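Local atomic coordinates of xylulose kinase (Escherichia coli, PDB entry 2ITM), a protein that catalyses the ATP-dependent phosphorylation of D-xylulose to D-xylulose 5-phosphate, and less efficiently that of 1-deoxy-D-xylulose. Residues A[12-17]-A[54-59]; A[44-49]-A[153-158]; A[63-68]-A[220-225]; A[204-209]-A[279-284]. All blocks are in the same frame, centred on the assembly; numbering follows the deposited sequence.

Contact 1 (A[12-17]-A[54-59])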
# COMPACT_ATOMS: atom_id res chain seq x y z
N VAL A 12 27.63 14.90 19.32
CA VAL A 12 28.47 14.33 20.36
C VAL A 12 27.84 14.31 21.74
O VAL A 12 27.16 15.23 22.15
CB VAL A 12 29.85 14.97 20.44
CG1 VAL A 12 30.56 14.87 19.13
CG2 VAL A 12 29.76 16.41 20.88
N LYS A 13 28.09 13.22 22.45
CA LYS A 13 27.68 13.10 23.83
C LYS A 13 28.88 12.84 24.71
O LYS A 13 29.70 12.00 24.41
CB LYS A 13 26.66 11.98 23.96
CG LYS A 13 26.17 11.76 25.37
CD LYS A 13 25.32 10.52 25.46
CE LYS A 13 24.00 10.79 26.13
NZ LYS A 13 23.25 9.55 26.38
N VAL A 14 29.00 13.61 25.80
CA VAL A 14 29.97 13.36 26.85
C VAL A 14 29.31 13.08 28.18
O VAL A 14 28.32 13.70 28.53
CB VAL A 14 30.99 14.50 26.99
CG1 VAL A 14 31.56 14.90 25.64
CG2 VAL A 14 30.37 15.70 27.67
N ILE A 15 29.87 12.13 28.91
CA ILE A 15 29.38 11.79 30.24
C ILE A 15 30.45 11.78 31.31
O ILE A 15 31.64 11.58 31.03
CB ILE A 15 28.64 10.44 30.23
CG1 ILE A 15 29.61 9.28 30.08
CG2 ILE A 15 27.54 10.43 29.18
CD1 ILE A 15 29.00 7.96 30.40
N LEU A 16 30.02 11.97 32.54
CA LEU A 16 30.89 11.92 33.70
C LEU A 16 30.46 10.80 34.61
O LEU A 16 29.36 10.87 35.16
CB LEU A 16 30.80 13.24 34.42
CG LEU A 16 31.98 13.79 35.22
CD1 LEU A 16 31.53 14.32 36.53
CD2 LEU A 16 33.13 12.86 35.37
N LEU A 17 31.31 9.80 34.79
CA LEU A 17 31.02 8.69 35.68
C LEU A 17 31.72 8.90 37.00
O LEU A 17 32.86 9.33 37.04
CB LEU A 17 31.52 7.37 35.09
CG LEU A 17 30.74 6.54 34.08
CD1 LEU A 17 31.23 5.13 34.13
CD2 LEU A 17 29.25 6.59 34.34
N ARG A 54 33.08 22.29 22.94
CA ARG A 54 31.84 22.80 23.48
C ARG A 54 31.23 21.92 24.56
O ARG A 54 30.95 22.38 25.66
CB ARG A 54 30.85 22.96 22.34
CG ARG A 54 29.69 23.86 22.63
CD ARG A 54 29.02 24.40 21.38
NE ARG A 54 27.60 24.71 21.57
CZ ARG A 54 26.83 25.26 20.65
NH1 ARG A 54 27.33 25.57 19.46
NH2 ARG A 54 25.56 25.51 20.90
N ALA A 55 31.02 20.66 24.23
CA ALA A 55 30.38 19.72 25.12
C ALA A 55 31.13 19.53 26.43
O ALA A 55 30.54 19.47 27.48
CB ALA A 55 30.18 18.41 24.42
N MET A 56 32.44 19.42 26.33
CA MET A 56 33.27 19.16 27.49
C MET A 56 33.33 20.40 28.36
O MET A 56 33.44 20.32 29.57
CB MET A 56 34.67 18.75 27.06
CG MET A 56 34.77 17.36 26.46
SD MET A 56 34.40 16.07 27.63
CE MET A 56 35.85 16.21 28.61
N LYS A 57 33.28 21.56 27.72
CA LYS A 57 33.23 22.81 28.44
C LYS A 57 31.91 22.98 29.16
O LYS A 57 31.88 23.38 30.31
CB LYS A 57 33.51 23.98 27.50
CG LYS A 57 34.98 24.26 27.32
CD LYS A 57 35.31 25.09 26.11
CE LYS A 57 36.80 25.28 25.99
NZ LYS A 57 37.18 26.09 24.83
N ALA A 58 30.82 22.63 28.49
CA ALA A 58 29.53 22.66 29.13
C ALA A 58 29.44 21.67 30.29
O ALA A 58 28.88 21.98 31.34
CB ALA A 58 28.45 22.41 28.13
N LEU A 59 29.98 20.48 30.10
CA LEU A 59 29.99 19.47 31.15
C LEU A 59 30.61 20.03 32.40
O LEU A 59 30.15 19.78 33.50
CB LEU A 59 30.76 18.23 30.70
CG LEU A 59 30.59 16.97 31.54
CD1 LEU A 59 29.23 16.35 31.37
CD2 LEU A 59 31.66 15.97 31.26
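V12 begins the contact by resting its CG2 methyl on the CB of A55, 4.1 Å away. The meeting is light, one methyl against another, and it sets the start of the strand segment beside A55, in the middle of helix 45-62. K13, next along, points to the other face of the strand, where its NZ bonds to V422 O.

V14, on the same side as V12, carries most of the packing. Its two methyls divide the helix surface between them. CG1 lies 3.7 Å from the SD of M56 and also touches A55 CB at 4.0 Å, while CG2 sits 3.8 Å from L59 CD2 and equally close to the carbonyl O of A55. With chi1 at -49°, CG1 stands anti to the carbonyl carbon and CG2 falls between the backbone N and the carbonyl carbon, which turns CG1 to M56 and CG2 to L59. A beta-branched residue suits this place because it offers two methyls without a long stem. The alanine lets the strand come close, with the CA atoms of V14 and A55 6.6 Å apart. Chi2 of M56 (-66°) sets SD against V14 CG1.

I15 packs on the other face, on A425 of helix 424-436. L16 ends the row more loosely, its CB 4.3 Å from L59 CD2.

The axes of the short segments approach to 8.4 Å and cross at -31°. Helix 45-62 laid over the antiparallel strands 2-7, 11-17 and 23-30 is the layered alpha/beta arrangement of the actin-like ATPase fold, here in the N-terminal domain of an FGGY kinase.

Contact 2 (A[44-49]-A[153-158])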
# COMPACT_ATOMS: atom_id res chain seq x y z
N ASP A 44 32.84 17.70 8.23
CA ASP A 44 34.13 18.37 8.42
C ASP A 44 34.70 18.03 9.79
O ASP A 44 34.12 18.33 10.82
CB ASP A 44 33.95 19.88 8.24
CG ASP A 44 35.09 20.69 8.80
OD1 ASP A 44 34.90 21.90 8.99
OD2 ASP A 44 36.21 20.23 9.07
N PRO A 45 35.86 17.39 9.79
CA PRO A 45 36.40 16.82 11.02
C PRO A 45 36.62 17.92 12.05
O PRO A 45 36.60 17.66 13.24
CB PRO A 45 37.72 16.20 10.57
CG PRO A 45 37.56 15.92 9.16
CD PRO A 45 36.66 17.00 8.62
N GLU A 46 36.78 19.14 11.59
CA GLU A 46 36.84 20.27 12.49
C GLU A 46 35.56 20.48 13.29
O GLU A 46 35.61 20.85 14.45
CB GLU A 46 37.26 21.55 11.76
CG GLU A 46 37.44 22.75 12.66
CD GLU A 46 38.63 22.62 13.59
OE1 GLU A 46 39.64 22.03 13.18
OE2 GLU A 46 38.55 23.11 14.71
N GLN A 47 34.42 20.22 12.68
CA GLN A 47 33.16 20.26 13.38
C GLN A 47 33.06 19.22 14.50
O GLN A 47 32.40 19.46 15.49
CB GLN A 47 31.98 20.13 12.43
CG GLN A 47 30.62 20.47 13.06
CD GLN A 47 29.40 19.91 12.29
OE1 GLN A 47 29.55 19.09 11.39
NE2 GLN A 47 28.20 20.37 12.65
N TRP A 48 33.72 18.07 14.33
CA TRP A 48 33.81 17.09 15.40
C TRP A 48 34.51 17.69 16.61
O TRP A 48 34.08 17.51 17.74
CB TRP A 48 34.57 15.84 14.96
CG TRP A 48 33.94 15.09 13.84
CD1 TRP A 48 32.64 15.09 13.47
CD2 TRP A 48 34.61 14.20 12.93
NE1 TRP A 48 32.43 14.26 12.39
CE2 TRP A 48 33.65 13.70 12.04
CE3 TRP A 48 35.93 13.77 12.78
CZ2 TRP A 48 33.95 12.82 11.02
CZ3 TRP A 48 36.24 12.91 11.78
CH2 TRP A 48 35.26 12.44 10.91
N TRP A 49 35.59 18.40 16.36
CA TRP A 49 36.37 18.91 17.46
C TRP A 49 35.62 20.02 18.16
O TRP A 49 35.48 19.99 19.37
CB TRP A 49 37.73 19.40 17.01
CG TRP A 49 38.40 20.21 18.07
CD1 TRP A 49 38.52 21.55 18.11
CD2 TRP A 49 39.01 19.72 19.26
NE1 TRP A 49 39.18 21.93 19.24
CE2 TRP A 49 39.49 20.82 19.97
CE3 TRP A 49 39.20 18.45 19.80
CZ2 TRP A 49 40.14 20.70 21.17
CZ3 TRP A 49 39.84 18.33 20.96
CH2 TRP A 49 40.31 19.44 21.64
N LYS A 153 36.56 8.88 15.48
CA LYS A 153 36.90 9.03 16.89
C LYS A 153 38.41 9.12 17.09
O LYS A 153 38.89 9.74 18.03
CB LYS A 153 36.32 7.89 17.70
CG LYS A 153 37.26 6.73 17.88
CD LYS A 153 36.66 5.64 18.69
CE LYS A 153 37.69 4.60 19.05
NZ LYS A 153 38.39 4.02 17.90
N ASP A 154 39.15 8.49 16.19
CA ASP A 154 40.59 8.47 16.22
C ASP A 154 41.19 9.80 15.78
O ASP A 154 42.24 10.19 16.25
CB ASP A 154 41.14 7.30 15.42
CG ASP A 154 40.66 5.96 15.95
OD1 ASP A 154 40.44 5.84 17.15
OD2 ASP A 154 40.48 4.99 15.22
N TYR A 155 40.50 10.51 14.89
CA TYR A 155 40.91 11.87 14.58
C TYR A 155 40.76 12.73 15.82
O TYR A 155 41.63 13.52 16.14
CB TYR A 155 40.11 12.47 13.43
CG TYR A 155 40.34 13.96 13.28
CD1 TYR A 155 41.46 14.43 12.64
CD2 TYR A 155 39.46 14.88 13.80
CE1 TYR A 155 41.68 15.78 12.50
CE2 TYR A 155 39.67 16.22 13.68
CZ TYR A 155 40.78 16.67 13.03
OH TYR A 155 40.99 18.02 12.92
N LEU A 156 39.66 12.53 16.51
CA LEU A 156 39.43 13.10 17.82
C LEU A 156 40.55 12.85 18.81
O LEU A 156 41.02 13.77 19.46
CB LEU A 156 38.09 12.63 18.37
CG LEU A 156 37.33 13.59 19.24
CD1 LEU A 156 37.39 15.00 18.70
CD2 LEU A 156 35.90 13.13 19.37
N ARG A 157 40.98 11.60 18.92
CA ARG A 157 42.12 11.26 19.75
C ARG A 157 43.36 12.08 19.43
O ARG A 157 43.97 12.64 20.30
CB ARG A 157 42.41 9.76 19.69
CG ARG A 157 43.62 9.33 20.49
CD ARG A 157 44.24 8.02 20.04
NE ARG A 157 43.23 7.09 19.59
CZ ARG A 157 42.36 6.50 20.38
NH1 ARG A 157 42.39 6.72 21.68
NH2 ARG A 157 41.46 5.69 19.87
N LEU A 158 43.73 12.13 18.15
CA LEU A 158 44.88 12.90 17.70
C LEU A 158 44.80 14.37 18.10
O LEU A 158 45.75 14.92 18.61
CB LEU A 158 45.04 12.76 16.19
CG LEU A 158 46.08 13.67 15.54
CD1 LEU A 158 47.45 13.14 15.76
CD2 LEU A 158 45.80 13.85 14.06
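The phenol ring of Y155 carries P45 on one face: the proline CB lies 3.9 Å from the ring centroid and 22° off its normal, a CH-pi contact displaced toward CE2. P45 also covers one face of the W48 indole, there with its CA, 3.5 Å above the plane near the rim. At the edge of that indole, close to its plane, Y155 CD2 comes within 3.8 Å of W48 CE3. The two rings are inclined to each other, with the proline packed against both. Proline suits the first turn of helix 45-62 because its ring N has no N-H to leave without an acceptor, and its ring gives Y155 a compact apolar partner. D44 caps that turn, its OD2 accepting from E46 N at 2.8 Å.

W49 meets L156 differently. The CD1 methyl of the leucine reaches the indole at its edge, 4.0 Å from CE3, the two side chains being nearly perpendicular. R159 makes a cation-pi contact with W49 and a salt bridge to E46.

On helix 153-158, D154 OD1 is gripped from opposite faces of its carboxylate by K153 NZ and R157 NH2, a salt-bridge network that probably steadies the negative charge.

The short helix segments cross at -64° with axes 9.9 Å apart. Helix 152-161 packs on I73 of strand 70-75 through K153 and R157 and on the N-terminal end of helix 45-62, with T81 of strand 81-83 against P45, W48 and Y155.

Contact 3 (A[63-68]-A[220-225])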
# COMPACT_ATOMS: atom_id res chain seq x y z
N HIS A 63 29.72 20.32 36.41
CA HIS A 63 30.51 19.64 37.40
C HIS A 63 31.99 19.65 37.07
O HIS A 63 32.38 19.40 35.95
CB HIS A 63 30.04 18.20 37.59
CG HIS A 63 30.65 17.54 38.78
ND1 HIS A 63 29.92 17.17 39.88
CD2 HIS A 63 31.93 17.20 39.05
CE1 HIS A 63 30.72 16.63 40.78
NE2 HIS A 63 31.95 16.64 40.30
N SER A 64 32.80 19.92 38.08
CA SER A 64 34.24 19.90 37.91
C SER A 64 34.77 18.56 37.41
O SER A 64 34.34 17.51 37.84
CB SER A 64 34.95 20.33 39.19
OG SER A 64 36.32 20.03 39.15
N LEU A 65 35.72 18.64 36.51
CA LEU A 65 36.32 17.47 35.91
C LEU A 65 37.73 17.27 36.44
O LEU A 65 38.48 16.45 35.92
CB LEU A 65 36.35 17.65 34.40
CG LEU A 65 35.02 18.04 33.78
CD1 LEU A 65 35.13 18.11 32.26
CD2 LEU A 65 33.95 17.08 34.21
N GLN A 66 38.08 18.03 37.46
CA GLN A 66 39.43 18.01 38.00
C GLN A 66 39.78 16.70 38.69
O GLN A 66 40.93 16.43 38.94
CB GLN A 66 39.67 19.19 38.94
CG GLN A 66 39.84 20.55 38.26
CD GLN A 66 41.11 20.67 37.43
OE1 GLN A 66 41.48 21.76 37.03
NE2 GLN A 66 41.76 19.55 37.18
N ASP A 67 38.77 15.88 38.97
CA ASP A 67 39.00 14.57 39.58
C ASP A 67 38.83 13.39 38.63
O ASP A 67 38.83 12.25 39.06
CB ASP A 67 38.11 14.38 40.80
CG ASP A 67 38.50 15.25 41.96
OD1 ASP A 67 39.58 15.02 42.54
OD2 ASP A 67 37.80 16.19 42.34
N VAL A 68 38.68 13.67 37.35
CA VAL A 68 38.73 12.62 36.35
C VAL A 68 40.10 11.97 36.29
O VAL A 68 41.12 12.64 36.30
CB VAL A 68 38.32 13.14 34.97
CG1 VAL A 68 38.46 12.07 33.93
CG2 VAL A 68 36.92 13.67 35.00
N TRP A 220 39.92 22.24 29.36
CA TRP A 220 38.77 21.43 29.76
C TRP A 220 38.67 21.32 31.28
O TRP A 220 37.76 20.71 31.81
CB TRP A 220 38.84 20.04 29.13
CG TRP A 220 38.47 19.97 27.67
CD1 TRP A 220 37.99 20.97 26.90
CD2 TRP A 220 38.57 18.83 26.83
NE1 TRP A 220 37.78 20.53 25.62
CE2 TRP A 220 38.13 19.21 25.55
CE3 TRP A 220 38.99 17.51 27.01
CZ2 TRP A 220 38.09 18.33 24.48
CZ3 TRP A 220 38.95 16.66 25.96
CH2 TRP A 220 38.50 17.06 24.71
N GLY A 221 39.63 21.92 31.97
CA GLY A 221 39.65 21.92 33.42
C GLY A 221 39.94 20.55 33.98
O GLY A 221 39.28 20.10 34.91
N MET A 222 40.92 19.88 33.41
CA MET A 222 41.32 18.59 33.91
C MET A 222 42.81 18.34 33.86
O MET A 222 43.55 19.09 33.26
CB MET A 222 40.51 17.46 33.26
CG MET A 222 40.57 17.38 31.75
SD MET A 222 39.09 16.68 31.01
CE MET A 222 39.26 15.01 31.58
N ALA A 223 43.24 17.27 34.52
CA ALA A 223 44.62 16.78 34.44
C ALA A 223 44.94 16.18 33.07
O ALA A 223 44.05 15.80 32.34
CB ALA A 223 44.87 15.78 35.53
N THR A 224 46.23 16.10 32.75
CA THR A 224 46.67 15.43 31.53
C THR A 224 46.39 13.94 31.62
O THR A 224 47.30 13.13 31.64
CB THR A 224 48.15 15.67 31.24
OG1 THR A 224 48.94 15.28 32.37
CG2 THR A 224 48.44 17.13 31.09
N VAL A 225 45.11 13.61 31.65
CA VAL A 225 44.62 12.29 32.00
C VAL A 225 44.89 11.26 30.89
O VAL A 225 44.92 11.61 29.72
CB VAL A 225 43.12 12.38 32.29
CG1 VAL A 225 42.31 11.47 31.40
CG2 VAL A 225 42.82 12.19 33.75
O HOH W 1 41.07 15.24 35.59
O HOH W 2 36.89 21.27 35.74
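Q66 folds its amide over the peptide carbonyl of G221, with CD 3.2 Å from G221 O and NE2 3.4 Å from M222 CA. The overlap is one of contact, for the amide makes no hydrogen bond to that carbonyl. A bend at chi2 of -68° turns CD back over the neighbouring loop, and a flexible polar side chain suits this solvent-exposed side of the contact.

Deeper in, L65 and V68 supply the apolar share. L65 CB faces M222 CB at 4.3 Å, while V68 CG1 meets the CE methyl of M222 at 3.8 Å. M222 has CG between its backbone N and carbonyl carbon (chi1 57°), and its slender chain then runs to the valine. Beside it, V68 CG1 is in looser touch with V225 CG2, at 4.4 Å.

Two waters join the backbones. One donates to L65 O (2.9 Å) and V68 O and accepts from A223 N; the other accepts from L65 N and donates to G221 O (2.8 Å). In this way L65 N and O, V68 O, G221 O and A223 N find partners without a direct bond between the loops.

Each loop has its own shaping elements. S64 OG accepts from Q66 N in an ST turn, followed by a type I turn from L65 to V68. G221 ends helix 214-220 in a Schellman motif, where its positive phi of 69° favours glycine.

These are the helix-to-strand connections at the N-terminal ends of two neighbouring parallel strands of the alpha/beta domain, 70-75 and 226-232; the xylulose-binding residues Q76 and D233 follow the opposite ends of these strands.

Contact 4 (A[204-209]-A[279-284]); sequences EGSEIT and HALPQR
E204 lays its aliphatic stem against a proline ring, E204 CB lying 3.8 Å from P282 CG. S206, two residues on in the turn, meets the same ring with OG, 3.6 Å from P282 CD. The proline offers both a compact, rigid apolar surface. Between them G205 presses its CA to 3.1 Å from A280 O, a CA-H...O contact; with only hydrogens on its CA, glycine suits this close approach.

The carboxylate of E204 is bent back at chi2 (-73°) toward the backbone of the other loop. Its OE1 lies 3.4 Å from L281 O, two acceptors facing each other, a closeness probably eased by the salt bridge from OE1 to R182. One water donates to both OE1 and H279 O and accepts from G205 N (3.0 Å). A second donates to E204 OE2 (2.7 Å) and accepts from the backbone N and the NE2 of Q283.

Farther out, each loop folds on itself to present these groups. E204 N bonds to E207 OE2 at 3.1 Å, the donor lying above the carboxylate plane, and a type I turn runs from E204 to E207. In the other loop a type II turn is closed by R284 N to L281 O (3.3 Å), and H279 N to R284 O joins the arms of the hairpin. H279 is anchored through NE2 to M243 O, while R284 pairs with D245.

One loop belongs to the N-terminal and the other, the hairpin connection of strands 275-278 and 285-291, to the C-terminal FGGY domain. Water-bridged turns meeting this way form part of the interface between the two actin-like domains, near the cleft that holds xylulose.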
# COMPACT_ATOMS: atom_id res chain seq x y z
N GLU A 204 44.10 -2.70 21.92
CA GLU A 204 42.82 -3.15 22.44
C GLU A 204 42.07 -2.02 23.12
O GLU A 204 42.67 -1.07 23.58
CB GLU A 204 43.01 -4.33 23.39
CG GLU A 204 43.77 -5.49 22.80
CD GLU A 204 42.98 -6.28 21.78
OE1 GLU A 204 41.76 -6.13 21.72
OE2 GLU A 204 43.59 -7.06 21.04
N GLY A 205 40.75 -2.11 23.16
CA GLY A 205 39.91 -1.03 23.63
C GLY A 205 40.30 -0.48 24.98
O GLY A 205 40.17 0.71 25.22
N SER A 206 40.78 -1.35 25.85
CA SER A 206 40.97 -1.06 27.26
C SER A 206 42.38 -0.60 27.59
O SER A 206 42.71 -0.34 28.73
CB SER A 206 40.61 -2.28 28.10
OG SER A 206 41.12 -3.46 27.53
N GLU A 207 43.21 -0.48 26.56
CA GLU A 207 44.59 -0.06 26.68
C GLU A 207 44.76 1.45 26.49
O GLU A 207 44.01 2.08 25.77
CB GLU A 207 45.46 -0.82 25.68
CG GLU A 207 45.58 -2.30 25.96
CD GLU A 207 46.31 -3.07 24.88
OE1 GLU A 207 46.58 -4.26 25.09
OE2 GLU A 207 46.60 -2.50 23.82
N ILE A 208 45.77 2.01 27.14
CA ILE A 208 46.08 3.43 27.05
C ILE A 208 46.92 3.78 25.82
O ILE A 208 47.91 3.14 25.51
CB ILE A 208 46.77 3.90 28.34
CG1 ILE A 208 45.87 3.63 29.54
CG2 ILE A 208 47.15 5.35 28.28
CD1 ILE A 208 46.32 4.28 30.78
N THR A 209 46.50 4.80 25.09
CA THR A 209 47.16 5.20 23.86
C THR A 209 47.99 6.46 24.04
O THR A 209 48.74 6.85 23.17
CB THR A 209 46.14 5.41 22.75
OG1 THR A 209 45.23 6.43 23.13
CG2 THR A 209 45.30 4.19 22.57
N HIS A 279 36.01 -7.33 18.91
CA HIS A 279 35.39 -6.61 20.01
C HIS A 279 36.37 -5.63 20.64
O HIS A 279 37.57 -5.76 20.47
CB HIS A 279 34.86 -7.60 21.05
CG HIS A 279 33.80 -7.05 21.95
ND1 HIS A 279 33.37 -5.75 21.90
CD2 HIS A 279 33.07 -7.64 22.92
CE1 HIS A 279 32.43 -5.55 22.80
NE2 HIS A 279 32.23 -6.69 23.44
N ALA A 280 35.86 -4.66 21.38
CA ALA A 280 36.68 -3.63 21.99
C ALA A 280 37.38 -4.11 23.27
O ALA A 280 37.87 -3.32 24.05
CB ALA A 280 35.86 -2.39 22.28
N LEU A 281 37.37 -5.42 23.45
CA LEU A 281 38.15 -6.01 24.53
C LEU A 281 39.13 -7.05 24.01
O LEU A 281 38.96 -7.58 22.92
CB LEU A 281 37.23 -6.62 25.58
CG LEU A 281 36.30 -5.68 26.34
CD1 LEU A 281 35.12 -6.40 26.90
CD2 LEU A 281 37.05 -4.91 27.42
N PRO A 282 40.14 -7.33 24.81
CA PRO A 282 41.20 -8.24 24.40
C PRO A 282 40.67 -9.65 24.24
O PRO A 282 39.86 -10.10 25.02
CB PRO A 282 42.18 -8.14 25.55
CG PRO A 282 41.93 -6.80 26.13
CD PRO A 282 40.48 -6.63 26.05
N GLN A 283 41.12 -10.31 23.18
CA GLN A 283 40.71 -11.66 22.86
C GLN A 283 39.19 -11.83 22.79
O GLN A 283 38.66 -12.86 23.14
CB GLN A 283 41.32 -12.66 23.82
CG GLN A 283 42.81 -12.87 23.64
CD GLN A 283 43.17 -13.47 22.31
OE1 GLN A 283 42.98 -14.66 22.10
NE2 GLN A 283 43.69 -12.66 21.41
N ARG A 284 38.50 -10.79 22.33
CA ARG A 284 37.08 -10.86 22.12
C ARG A 284 36.69 -10.45 20.71
O ARG A 284 37.27 -9.54 20.14
CB ARG A 284 36.34 -9.99 23.12
CG ARG A 284 36.22 -10.57 24.50
CD ARG A 284 35.59 -11.93 24.55
NE ARG A 284 36.56 -12.90 25.00
CZ ARG A 284 36.72 -13.26 26.25
NH1 ARG A 284 35.95 -12.76 27.18
NH2 ARG A 284 37.65 -14.14 26.57
O HOH W 3 40.08 -4.28 21.23
O HOH W 4 43.63 -9.53 22.17

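Contacts 1 and 2 share helix 45-62, and contact 3 begins in the loop just after it. W220 ties them together: its CE3 is 3.8 Å from M56 CE of contact 1, and its CZ2 is equally far from W49 CH2 of contact 2. The centres of contacts 1 and 3 are 11 Å apart. Contact 4 stands apart at the domain boundary, joined to contact 2 by a weak hydrogen bond between T209 OG1 and R157 NH1. Xylulose lies about 11 Å from the W48 side chain, about 12 Å from that of H279 and about 13 Å from that of V12; contact 3 is remote from the active site.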